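Local coordinates for CurM Sulfotransferase (Moorea producta, PDB 4GBM), which probably transfers a sulfuryl group from the donor PAPS to an intermediate of the curacin polyketide pathway, activating it for later chemistry, at residues M51-S57 and V241-L247; S57-E63 and R131-S137; S157-Y161 and L235-N240; N188-E194 and L291-K296. The protein carries 2 engineered substitutions. All coordinates share one frame. Residues are numbered along the deposited sequence.

Contact 1 of 4, residues M51-S57 and V241-L247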
# COMPACT_ATOMS: atom_id res chain seq x y z
N MET A 51 4.25 5.77 -8.66
CA MET A 51 3.64 6.60 -9.70
C MET A 51 3.06 7.88 -9.10
O MET A 51 3.34 8.98 -9.58
CB MET A 51 2.54 5.85 -10.44
CG MET A 51 3.07 4.74 -11.32
SD MET A 51 1.72 3.63 -11.76
CE MET A 51 2.38 2.77 -13.15
N LEU A 52 2.27 7.72 -8.05
CA LEU A 52 1.63 8.88 -7.41
C LEU A 52 2.64 9.83 -6.74
O LEU A 52 2.36 11.02 -6.61
CB LEU A 52 0.57 8.44 -6.40
CG LEU A 52 -0.62 7.66 -6.99
CD1 LEU A 52 -1.57 7.18 -5.89
CD2 LEU A 52 -1.37 8.51 -8.01
N ALA A 53 3.79 9.29 -6.32
CA ALA A 53 4.84 10.10 -5.68
C ALA A 53 5.35 11.22 -6.58
O ALA A 53 5.90 12.22 -6.10
CB ALA A 53 6.00 9.21 -5.21
N GLY A 54 5.18 11.05 -7.89
CA GLY A 54 5.59 12.04 -8.87
C GLY A 54 4.69 13.25 -9.00
O GLY A 54 5.10 14.27 -9.53
N HIS A 55 3.46 13.15 -8.49
CA HIS A 55 2.49 14.23 -8.63
C HIS A 55 2.74 15.36 -7.63
O HIS A 55 2.90 15.11 -6.44
CB HIS A 55 1.08 13.68 -8.45
CG HIS A 55 0.02 14.56 -9.02
ND1 HIS A 55 -0.32 15.78 -8.46
CD2 HIS A 55 -0.78 14.42 -10.10
CE1 HIS A 55 -1.28 16.34 -9.18
NE2 HIS A 55 -1.57 15.53 -10.18
N SER A 56 2.74 16.60 -8.12
CA SER A 56 3.03 17.76 -7.26
C SER A 56 2.00 18.01 -6.16
O SER A 56 2.31 18.72 -5.19
CB SER A 56 3.23 19.02 -8.11
OG SER A 56 2.02 19.46 -8.69
N SER A 57 0.80 17.46 -6.30
CA SER A 57 -0.28 17.66 -5.32
C SER A 57 -0.30 16.59 -4.24
O SER A 57 -1.09 16.67 -3.30
CB SER A 57 -1.65 17.68 -6.01
OG SER A 57 -1.76 18.77 -6.92
N VAL A 241 -7.44 15.97 -8.94
CA VAL A 241 -6.17 16.59 -9.30
C VAL A 241 -6.01 16.52 -10.81
O VAL A 241 -6.57 15.63 -11.47
CB VAL A 241 -4.96 15.93 -8.57
CG1 VAL A 241 -5.10 16.05 -7.06
CG2 VAL A 241 -4.77 14.48 -8.98
N PRO A 242 -5.25 17.47 -11.39
CA PRO A 242 -5.00 17.36 -12.83
C PRO A 242 -3.99 16.26 -13.13
O PRO A 242 -3.17 15.91 -12.27
CB PRO A 242 -4.41 18.73 -13.18
CG PRO A 242 -3.84 19.25 -11.91
CD PRO A 242 -4.70 18.70 -10.81
N PHE A 243 -4.04 15.72 -14.35
CA PHE A 243 -3.02 14.78 -14.79
C PHE A 243 -1.67 15.50 -14.87
O PHE A 243 -1.59 16.66 -15.28
CB PHE A 243 -3.38 14.19 -16.16
CG PHE A 243 -2.65 12.93 -16.49
CD1 PHE A 243 -3.24 11.69 -16.25
CD2 PHE A 243 -1.36 12.96 -17.03
CE1 PHE A 243 -2.57 10.50 -16.55
CE2 PHE A 243 -0.68 11.77 -17.31
CZ PHE A 243 -1.29 10.54 -17.07
N GLU A 244 -0.61 14.81 -14.45
CA GLU A 244 0.75 15.31 -14.63
C GLU A 244 1.58 14.22 -15.29
O GLU A 244 1.42 13.05 -14.95
CB GLU A 244 1.38 15.71 -13.28
CG GLU A 244 0.73 16.94 -12.65
CD GLU A 244 1.42 17.41 -11.37
OE1 GLU A 244 0.99 18.45 -10.83
OE2 GLU A 244 2.38 16.75 -10.91
N PRO A 245 2.49 14.60 -16.21
CA PRO A 245 3.29 13.61 -16.94
C PRO A 245 4.11 12.70 -16.03
O PRO A 245 4.37 11.55 -16.38
CB PRO A 245 4.22 14.47 -17.79
CG PRO A 245 3.55 15.77 -17.91
CD PRO A 245 2.75 15.98 -16.68
N GLU A 246 4.48 13.22 -14.86
CA GLU A 246 5.29 12.47 -13.89
C GLU A 246 4.61 11.18 -13.40
O GLU A 246 5.29 10.26 -12.93
CB GLU A 246 5.64 13.39 -12.71
CG GLU A 246 6.66 14.48 -13.02
CD GLU A 246 6.08 15.75 -13.65
OE1 GLU A 246 4.86 15.84 -13.91
OE2 GLU A 246 6.88 16.69 -13.88
N LEU A 247 3.29 11.12 -13.51
CA LEU A 247 2.57 9.90 -13.12
C LEU A 247 3.01 8.68 -13.91
O LEU A 247 2.99 7.55 -13.40
CB LEU A 247 1.06 10.08 -13.28
CG LEU A 247 0.40 11.10 -12.37
CD1 LEU A 247 -0.99 11.39 -12.87
CD2 LEU A 247 0.38 10.64 -10.90
O HOH W 1 5.06 16.80 -10.83
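M51 packs its CB 3.4 Å from L247 O, and one residue on, L52 CD2 meets L247 CD2 at 4.0 Å, closing the apolar end of the contact. G54 O lies 3.3 Å from E246 CB, and G54 has no side chain: an ideal CB there would fall 2.9 Å from E246 O, a clash. Water 1 donates to G54 O (2.8 Å) and to E244 OE2 (2.7 Å). H55 uses both ring nitrogens: NE2 donates to P242 O (2.7 Å), ND1 accepts from S57 N (3.0 Å), while E244 CG makes a CH-pi contact 3.9 Å from the ring centroid. S56 grips the E244 carboxylate with S56 N to E244 OE2 (2.8 Å) and S56 OG to E244 OE1 (2.6 Å). S57 CB then rests 4.0 Å from V241 CG1. The loop following helix 228-239 is thus fastened to the C-terminal end of helix 45-53, the helix that follows the phosphate-binding loop in the P-loop-type sulfotransferase fold.

Contact 2 of 4, residues S57-E63 and R131-S137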
# COMPACT_ATOMS: atom_id res chain seq x y z
N SER A 57 0.80 17.46 -6.30
CA SER A 57 -0.28 17.66 -5.32
C SER A 57 -0.30 16.59 -4.24
O SER A 57 -1.09 16.67 -3.30
CB SER A 57 -1.65 17.68 -6.01
OG SER A 57 -1.76 18.77 -6.92
N LEU A 58 0.55 15.57 -4.41
CA LEU A 58 0.50 14.38 -3.56
C LEU A 58 1.83 14.15 -2.86
O LEU A 58 2.88 14.61 -3.33
CB LEU A 58 0.13 13.15 -4.40
CG LEU A 58 -1.17 13.20 -5.23
CD1 LEU A 58 -1.35 11.90 -6.00
CD2 LEU A 58 -2.40 13.49 -4.36
N PHE A 59 1.79 13.47 -1.72
CA PHE A 59 3.00 13.01 -1.06
C PHE A 59 2.79 11.54 -0.76
O PHE A 59 1.88 11.19 -0.02
CB PHE A 59 3.27 13.79 0.23
CG PHE A 59 4.54 13.39 0.90
CD1 PHE A 59 4.54 12.42 1.90
CD2 PHE A 59 5.75 13.95 0.51
CE1 PHE A 59 5.73 12.03 2.51
CE2 PHE A 59 6.95 13.57 1.13
CZ PHE A 59 6.93 12.61 2.13
N SER A 60 3.63 10.68 -1.34
CA SER A 60 3.35 9.25 -1.36
C SER A 60 4.61 8.45 -0.96
O SER A 60 5.39 8.04 -1.83
CB SER A 60 2.85 8.85 -2.75
OG SER A 60 2.41 7.52 -2.80
N PRO A 61 4.81 8.25 0.35
CA PRO A 61 6.04 7.64 0.86
C PRO A 61 5.98 6.12 0.99
O PRO A 61 4.90 5.54 0.87
CB PRO A 61 6.15 8.26 2.27
CG PRO A 61 4.72 8.38 2.71
CD PRO A 61 3.96 8.77 1.44
N PRO A 62 7.13 5.47 1.26
CA PRO A 62 7.10 4.08 1.72
C PRO A 62 6.31 3.99 3.02
O PRO A 62 6.08 5.02 3.67
CB PRO A 62 8.58 3.75 1.99
CG PRO A 62 9.37 4.82 1.29
CD PRO A 62 8.49 6.04 1.29
N GLU A 63 5.90 2.77 3.38
CA GLU A 63 5.03 2.52 4.53
C GLU A 63 5.43 3.27 5.80
O GLU A 63 6.57 3.17 6.27
CB GLU A 63 4.96 1.01 4.81
CG GLU A 63 4.03 0.22 3.88
CD GLU A 63 4.62 -0.17 2.53
OE1 GLU A 63 5.80 0.14 2.22
OE2 GLU A 63 3.88 -0.81 1.76
N ARG A 131 0.09 19.63 -0.15
CA ARG A 131 0.02 18.27 -0.70
C ARG A 131 -0.87 17.36 0.16
O ARG A 131 -0.99 17.56 1.37
CB ARG A 131 1.41 17.65 -0.82
CG ARG A 131 2.30 18.33 -1.86
CD ARG A 131 3.73 17.81 -1.80
NE ARG A 131 4.44 18.31 -0.62
CZ ARG A 131 5.71 18.04 -0.32
NH1 ARG A 131 6.43 17.25 -1.11
NH2 ARG A 131 6.26 18.55 0.77
N LEU A 132 -1.50 16.38 -0.49
CA LEU A 132 -2.29 15.35 0.18
C LEU A 132 -1.48 14.07 0.38
O LEU A 132 -0.84 13.59 -0.56
CB LEU A 132 -3.54 14.99 -0.63
CG LEU A 132 -4.70 15.97 -0.82
CD1 LEU A 132 -5.78 15.27 -1.64
CD2 LEU A 132 -5.29 16.45 0.51
N LEU A 133 -1.53 13.52 1.58
CA LEU A 133 -0.85 12.27 1.88
C LEU A 133 -1.54 11.07 1.23
O LEU A 133 -2.76 10.95 1.27
CB LEU A 133 -0.80 12.06 3.40
CG LEU A 133 -0.11 10.79 3.91
CD1 LEU A 133 1.37 10.81 3.57
CD2 LEU A 133 -0.29 10.69 5.42
N VAL A 134 -0.73 10.24 0.59
CA VAL A 134 -1.14 8.93 0.10
C VAL A 134 -0.53 7.90 1.02
O VAL A 134 0.70 7.80 1.13
CB VAL A 134 -0.65 8.67 -1.34
CG1 VAL A 134 -1.06 7.27 -1.79
CG2 VAL A 134 -1.18 9.73 -2.30
N ASP A 135 -1.39 7.16 1.70
CA ASP A 135 -0.98 6.19 2.71
C ASP A 135 -1.27 4.78 2.20
O ASP A 135 -2.43 4.35 2.14
CB ASP A 135 -1.70 6.48 4.03
CG ASP A 135 -1.17 5.66 5.19
OD1 ASP A 135 -1.38 6.08 6.35
OD2 ASP A 135 -0.55 4.61 4.94
N LYS A 136 -0.21 4.06 1.82
CA LYS A 136 -0.31 2.70 1.27
C LYS A 136 0.35 1.66 2.16
O LYS A 136 1.51 1.82 2.57
CB LYS A 136 0.38 2.65 -0.11
CG LYS A 136 0.24 1.30 -0.87
CD LYS A 136 1.32 0.24 -0.47
CE LYS A 136 2.66 0.49 -1.16
NZ LYS A 136 3.54 -0.70 -0.97
N SER A 137 -0.38 0.58 2.44
CA SER A 137 0.21 -0.64 3.03
C SER A 137 -0.71 -1.83 2.79
O SER A 137 -1.89 -1.76 3.11
CB SER A 137 0.46 -0.50 4.53
OG SER A 137 0.96 -1.72 5.06
O HOH W 2 3.85 2.79 0.97
O HOH W 3 2.32 5.68 1.90
O HOH W 4 5.99 1.61 -0.79
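F59 sets the edge of its ring over one face of the R131 guanidinium, with F59 CD2 3.7 Å from R131 NH1, and its CD1 edge against L133 CD1 (3.9 Å). R131 NE is held by I128 O, and T91 and V95 of helix 87-96 also touch the F59 ring. Beneath these side chains the backbones pair in parallel: L132 N donates to S57 O (2.9 Å), F59 N to L132 O (2.9 Å) and V134 N to F59 O (2.8 Å), so F59 bonds through its N and O to the residues on either side of L133. L58 and L132 face one side of the sheet, F59 and L133 the other. This is the edge of the five-stranded parallel sheet of the sulfotransferase alpha/beta fold; strand 132-136 pairs on its other flank with strand 35-39. Past F59 the direct backbone bonding stops. P61 CD still lies 3.4 Å from V134 O, but K136 N donates to water 3 (3.0 Å), which is 2.8 Å from both P61 O and V134 O. Farther on, the two segments meet again through side chains: E63 OE2 and K136 NZ form a 2.8 Å salt bridge, and E63 CG packs on S137 CB (3.7 Å). K136 NZ also bonds to S45 OG and T46 OG1 at the start of helix 45-53, and the K136 side chain comes within about 4 Å (nearest atoms) of the bound adenosine-3'-5'-diphosphate.

Contact 3 of 4, residues S157-Y161 and L235-N240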
# COMPACT_ATOMS: atom_id res chain seq x y z
N SER A 157 -11.81 10.61 4.01
CA SER A 157 -10.70 10.07 3.21
C SER A 157 -11.21 9.38 1.95
O SER A 157 -12.35 8.91 1.89
CB SER A 157 -9.86 9.08 4.02
OG SER A 157 -9.26 9.73 5.13
N LYS A 158 -10.34 9.31 0.95
CA LYS A 158 -10.63 8.55 -0.26
C LYS A 158 -9.82 7.26 -0.27
O LYS A 158 -8.69 7.22 0.22
CB LYS A 158 -10.32 9.38 -1.51
CG LYS A 158 -11.38 10.44 -1.80
CD LYS A 158 -11.08 11.16 -3.10
CE LYS A 158 -12.16 12.18 -3.43
NZ LYS A 158 -12.23 13.29 -2.44
N TYR A 159 -10.44 6.22 -0.81
CA TYR A 159 -9.84 4.89 -0.83
C TYR A 159 -9.67 4.38 -2.24
O TYR A 159 -10.63 4.30 -3.01
CB TYR A 159 -10.73 3.92 -0.04
CG TYR A 159 -10.75 4.27 1.41
CD1 TYR A 159 -9.81 3.72 2.28
CD2 TYR A 159 -11.70 5.16 1.93
CE1 TYR A 159 -9.82 4.05 3.63
CE2 TYR A 159 -11.71 5.49 3.27
CZ TYR A 159 -10.77 4.92 4.12
OH TYR A 159 -10.78 5.24 5.45
N ILE A 160 -8.42 4.05 -2.57
CA ILE A 160 -8.11 3.38 -3.82
C ILE A 160 -7.99 1.89 -3.53
O ILE A 160 -7.11 1.48 -2.76
CB ILE A 160 -6.78 3.89 -4.41
CG1 ILE A 160 -6.82 5.40 -4.64
CG2 ILE A 160 -6.44 3.14 -5.71
CD1 ILE A 160 -5.43 6.00 -4.89
N TYR A 161 -8.88 1.09 -4.13
CA TYR A 161 -8.88 -0.35 -3.93
C TYR A 161 -8.19 -0.99 -5.11
O TYR A 161 -8.74 -1.03 -6.22
CB TYR A 161 -10.33 -0.84 -3.78
CG TYR A 161 -10.53 -2.34 -3.64
CD1 TYR A 161 -9.51 -3.18 -3.15
CD2 TYR A 161 -11.75 -2.92 -3.96
CE1 TYR A 161 -9.72 -4.56 -3.02
CE2 TYR A 161 -11.98 -4.29 -3.83
CZ TYR A 161 -10.96 -5.10 -3.35
OH TYR A 161 -11.19 -6.44 -3.25
N LEU A 235 -8.11 7.91 -12.31
CA LEU A 235 -7.74 8.09 -10.90
C LEU A 235 -7.60 9.57 -10.56
O LEU A 235 -8.04 10.02 -9.49
CB LEU A 235 -6.45 7.33 -10.57
CG LEU A 235 -5.92 7.50 -9.14
CD1 LEU A 235 -6.95 7.00 -8.13
CD2 LEU A 235 -4.60 6.78 -8.98
N CYS A 236 -7.00 10.34 -11.46
CA CYS A 236 -6.86 11.78 -11.26
C CYS A 236 -8.22 12.46 -11.13
O CYS A 236 -8.39 13.34 -10.28
CB CYS A 236 -6.05 12.43 -12.39
SG CYS A 236 -4.27 12.17 -12.23
N ASP A 237 -9.18 12.05 -11.95
CA ASP A 237 -10.54 12.59 -11.85
C ASP A 237 -11.16 12.27 -10.49
O ASP A 237 -11.79 13.13 -9.88
CB ASP A 237 -11.44 12.07 -12.99
CG ASP A 237 -11.00 12.57 -14.36
OD1 ASP A 237 -10.31 13.61 -14.45
OD2 ASP A 237 -11.36 11.92 -15.37
N PHE A 238 -10.94 11.04 -10.02
CA PHE A 238 -11.44 10.63 -8.71
C PHE A 238 -10.83 11.46 -7.57
O PHE A 238 -11.53 11.88 -6.63
CB PHE A 238 -11.18 9.14 -8.51
CG PHE A 238 -11.40 8.65 -7.11
CD1 PHE A 238 -12.69 8.60 -6.58
CD2 PHE A 238 -10.32 8.24 -6.33
CE1 PHE A 238 -12.89 8.13 -5.28
CE2 PHE A 238 -10.51 7.77 -5.03
CZ PHE A 238 -11.80 7.73 -4.50
N LEU A 239 -9.53 11.70 -7.67
CA LEU A 239 -8.80 12.46 -6.65
C LEU A 239 -8.97 13.98 -6.79
O LEU A 239 -8.56 14.72 -5.90
CB LEU A 239 -7.31 12.09 -6.68
CG LEU A 239 -6.97 10.63 -6.38
CD1 LEU A 239 -5.46 10.39 -6.54
CD2 LEU A 239 -7.45 10.22 -5.00
N ASN A 240 -9.56 14.43 -7.90
CA ASN A 240 -9.73 15.87 -8.18
C ASN A 240 -8.41 16.62 -8.30
O ASN A 240 -8.26 17.76 -7.83
CB ASN A 240 -10.64 16.53 -7.13
CG ASN A 240 -12.03 15.94 -7.10
OD1 ASN A 240 -12.70 15.85 -8.14
ND2 ASN A 240 -12.49 15.56 -5.92
O HOH W 5 -9.27 14.31 -3.10
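Strand 158-161 and helix 235-239 run nearly antiparallel, at 160°, with axes 10.5 Å apart at closest approach, as expected where a helix packs on a parallel sheet of an alpha/beta fold. The gap is filled by side chains in well-defined rotamers. K158 is m at chi1 and t at chi2 and chi3, so its methylenes stretch across the F238 ring; K158 CD stands 4.0 Å from the ring centroid, 22° off the normal, a CH-pi contact. Its chi4 turns to p, and K158 NZ reaches water 5 (3.2 Å), which donates to L239 O (2.9 Å). F238 has its CA-to-CB bond toward the strand and is t at chi1; F238 CZ lies 3.7 Å from K158 CB and 3.9 Å from Y159 O, and the ring also stacks with H217. Deeper in, I160 (mt) and L235 (tp) meet through CD1 to CD1 at 3.7 Å. The CA-to-CB bond of Y159 points away from the helix; its side chain touches F207 and L208 of helix 189-208 across the sheet, its hydroxyl bonded to E151. N240, with positive phi, is the C-prime residue of the Schellman motif ending the helix. The chemistry grades from wholly apolar at I160 to amphipathic at K158, whose carbon chain shields an aromatic face while its charged end meets water, so apolar contact dominates, with one water-mediated polar link.

Contact 4 of 4, residues N188-E194 and L291-K296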
# COMPACT_ATOMS: atom_id res chain seq x y z
N ASN A 188 0.45 -25.31 4.21
CA ASN A 188 0.73 -25.33 2.78
C ASN A 188 0.93 -23.90 2.29
O ASN A 188 0.04 -23.08 2.47
CB ASN A 188 -0.45 -25.98 2.05
CG ASN A 188 -0.16 -26.27 0.59
OD1 ASN A 188 0.19 -25.39 -0.17
ND2 ASN A 188 -0.32 -27.53 0.20
N PRO A 189 2.10 -23.60 1.67
CA PRO A 189 2.38 -22.21 1.27
C PRO A 189 1.36 -21.64 0.28
O PRO A 189 1.02 -20.46 0.36
CB PRO A 189 3.76 -22.31 0.59
CG PRO A 189 4.34 -23.58 1.08
CD PRO A 189 3.21 -24.51 1.34
N TYR A 190 0.89 -22.48 -0.63
CA TYR A 190 -0.10 -22.06 -1.61
C TYR A 190 -1.43 -21.72 -0.96
O TYR A 190 -2.08 -20.75 -1.34
CB TYR A 190 -0.26 -23.11 -2.71
CG TYR A 190 0.95 -23.19 -3.60
CD1 TYR A 190 1.08 -22.35 -4.71
CD2 TYR A 190 1.98 -24.10 -3.34
CE1 TYR A 190 2.21 -22.42 -5.54
CE2 TYR A 190 3.10 -24.18 -4.15
CZ TYR A 190 3.21 -23.34 -5.24
OH TYR A 190 4.32 -23.43 -6.05
N ARG A 191 -1.84 -22.53 0.03
CA ARG A 191 -3.08 -22.25 0.75
C ARG A 191 -2.95 -21.03 1.66
O ARG A 191 -3.90 -20.27 1.81
CB ARG A 191 -3.55 -23.48 1.53
CG ARG A 191 -4.01 -24.63 0.62
CD ARG A 191 -5.23 -24.24 -0.24
NE ARG A 191 -5.92 -25.43 -0.74
CZ ARG A 191 -6.67 -25.48 -1.84
NH1 ARG A 191 -6.83 -24.41 -2.61
NH2 ARG A 191 -7.25 -26.63 -2.18
N VAL A 192 -1.77 -20.85 2.26
CA VAL A 192 -1.50 -19.66 3.08
C VAL A 192 -1.61 -18.40 2.21
O VAL A 192 -2.27 -17.43 2.60
CB VAL A 192 -0.12 -19.73 3.79
CG1 VAL A 192 0.20 -18.41 4.48
CG2 VAL A 192 -0.11 -20.86 4.82
N ALA A 193 -0.97 -18.44 1.04
CA ALA A 193 -1.02 -17.32 0.09
C ALA A 193 -2.45 -17.03 -0.35
O ALA A 193 -2.87 -15.87 -0.41
CB ALA A 193 -0.14 -17.60 -1.14
N GLU A 194 -3.21 -18.09 -0.63
CA GLU A 194 -4.60 -17.96 -1.04
C GLU A 194 -5.43 -17.31 0.06
O GLU A 194 -6.24 -16.42 -0.22
CB GLU A 194 -5.16 -19.34 -1.39
CG GLU A 194 -6.61 -19.31 -1.86
CD GLU A 194 -7.14 -20.68 -2.22
OE1 GLU A 194 -8.37 -20.82 -2.30
OE2 GLU A 194 -6.33 -21.61 -2.41
N LEU A 291 -1.21 -23.44 -10.56
CA LEU A 291 -1.15 -23.68 -9.12
C LEU A 291 -1.37 -25.17 -8.85
O LEU A 291 -1.98 -25.86 -9.68
CB LEU A 291 -2.19 -22.83 -8.38
CG LEU A 291 -2.07 -21.30 -8.53
CD1 LEU A 291 -3.20 -20.63 -7.77
CD2 LEU A 291 -0.73 -20.79 -8.04
N PRO A 292 -0.85 -25.68 -7.72
CA PRO A 292 -1.00 -27.12 -7.45
C PRO A 292 -2.44 -27.55 -7.20
O PRO A 292 -2.80 -28.69 -7.48
CB PRO A 292 -0.15 -27.34 -6.19
CG PRO A 292 -0.06 -26.01 -5.56
CD PRO A 292 -0.05 -25.01 -6.68
N TYR A 293 -3.25 -26.64 -6.67
CA TYR A 293 -4.63 -26.94 -6.30
C TYR A 293 -5.58 -25.90 -6.89
O TYR A 293 -5.22 -24.73 -6.98
CB TYR A 293 -4.78 -26.97 -4.77
CG TYR A 293 -3.68 -27.75 -4.06
CD1 TYR A 293 -3.65 -29.14 -4.09
CD2 TYR A 293 -2.65 -27.08 -3.39
CE1 TYR A 293 -2.64 -29.86 -3.46
CE2 TYR A 293 -1.64 -27.80 -2.75
CZ TYR A 293 -1.64 -29.18 -2.79
OH TYR A 293 -0.63 -29.89 -2.16
N PRO A 294 -6.79 -26.32 -7.30
CA PRO A 294 -7.81 -25.33 -7.64
C PRO A 294 -8.09 -24.46 -6.42
O PRO A 294 -7.99 -24.94 -5.28
CB PRO A 294 -9.04 -26.19 -7.98
CG PRO A 294 -8.48 -27.53 -8.35
CD PRO A 294 -7.31 -27.70 -7.43
N LEU A 295 -8.42 -23.19 -6.65
CA LEU A 295 -8.75 -22.31 -5.54
C LEU A 295 -9.97 -22.86 -4.81
O LEU A 295 -10.84 -23.49 -5.41
CB LEU A 295 -9.03 -20.88 -6.02
CG LEU A 295 -7.89 -20.19 -6.78
CD1 LEU A 295 -8.33 -18.80 -7.16
CD2 LEU A 295 -6.63 -20.13 -5.93
N LYS A 296 -10.00 -22.64 -3.50
CA LYS A 296 -11.15 -23.05 -2.70
C LYS A 296 -12.41 -22.34 -3.18
O LYS A 296 -12.35 -21.24 -3.75
CB LYS A 296 -10.91 -22.74 -1.22
CG LYS A 296 -9.74 -23.50 -0.62
CD LYS A 296 -9.35 -22.91 0.72
CE LYS A 296 -10.25 -23.43 1.83
NZ LYS A 296 -10.12 -22.62 3.08
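R191 NH1 serves two acceptors: P294 O across the contact (3.0 Å) and, within its own helix, E194 OE2 in a salt bridge (2.9 Å). Its guanidinium is flanked on opposite faces by aliphatic carbon, with K296 CG 3.6 Å from R191 NH1 and Y293 CB 3.6 Å from R191 NH2. The other carboxylate oxygen, E194 OE1, accepts from K296 N (2.7 Å) and is also bonded to T299 OG1. K296 is the N-cap residue of helix 297-305, so a glutamate in the opening turns of helix 189-208 holds the start of the C-terminal helix, while L295 O bonds to Q300 NE2. N188 caps its own helix: its OD1 accepts from Y190 N (3.0 Å, weak), and N188 ND2 reaches Y293 OH in another weak bond (3.4 Å). The remaining contact is apolar; P292 CD sits over the Y190 ring, 3.6 Å from its centroid, and L291 CD2 lies 4.1 Å from Y190 CD1.

How the contacts relate
Contacts 1, 2 and 3 form one cluster, their centres 12 to 13 Å apart, whereas contact 4 lies 32 to 37 Å from them, across the chain's centre from contacts 1 and 2. Contacts 1 and 2 share S57, where helix 45-53 leads into edge strand 58-59. Helix 228-239, packed on the sheet in contact 3, runs directly into the 241-247 loop of contact 1. Contacts 2 and 3 belong to the same parallel sheet, with strand 35-39 between strands 132-136 and 158-163. Along the chain, contacts 2 and 3 follow in series between the two halves of contact 1; contact 4 alternates with contacts 1 and 3. The cluster thus joins sheet edge, interior and a covering helix; contact 4 joins peripheral helices.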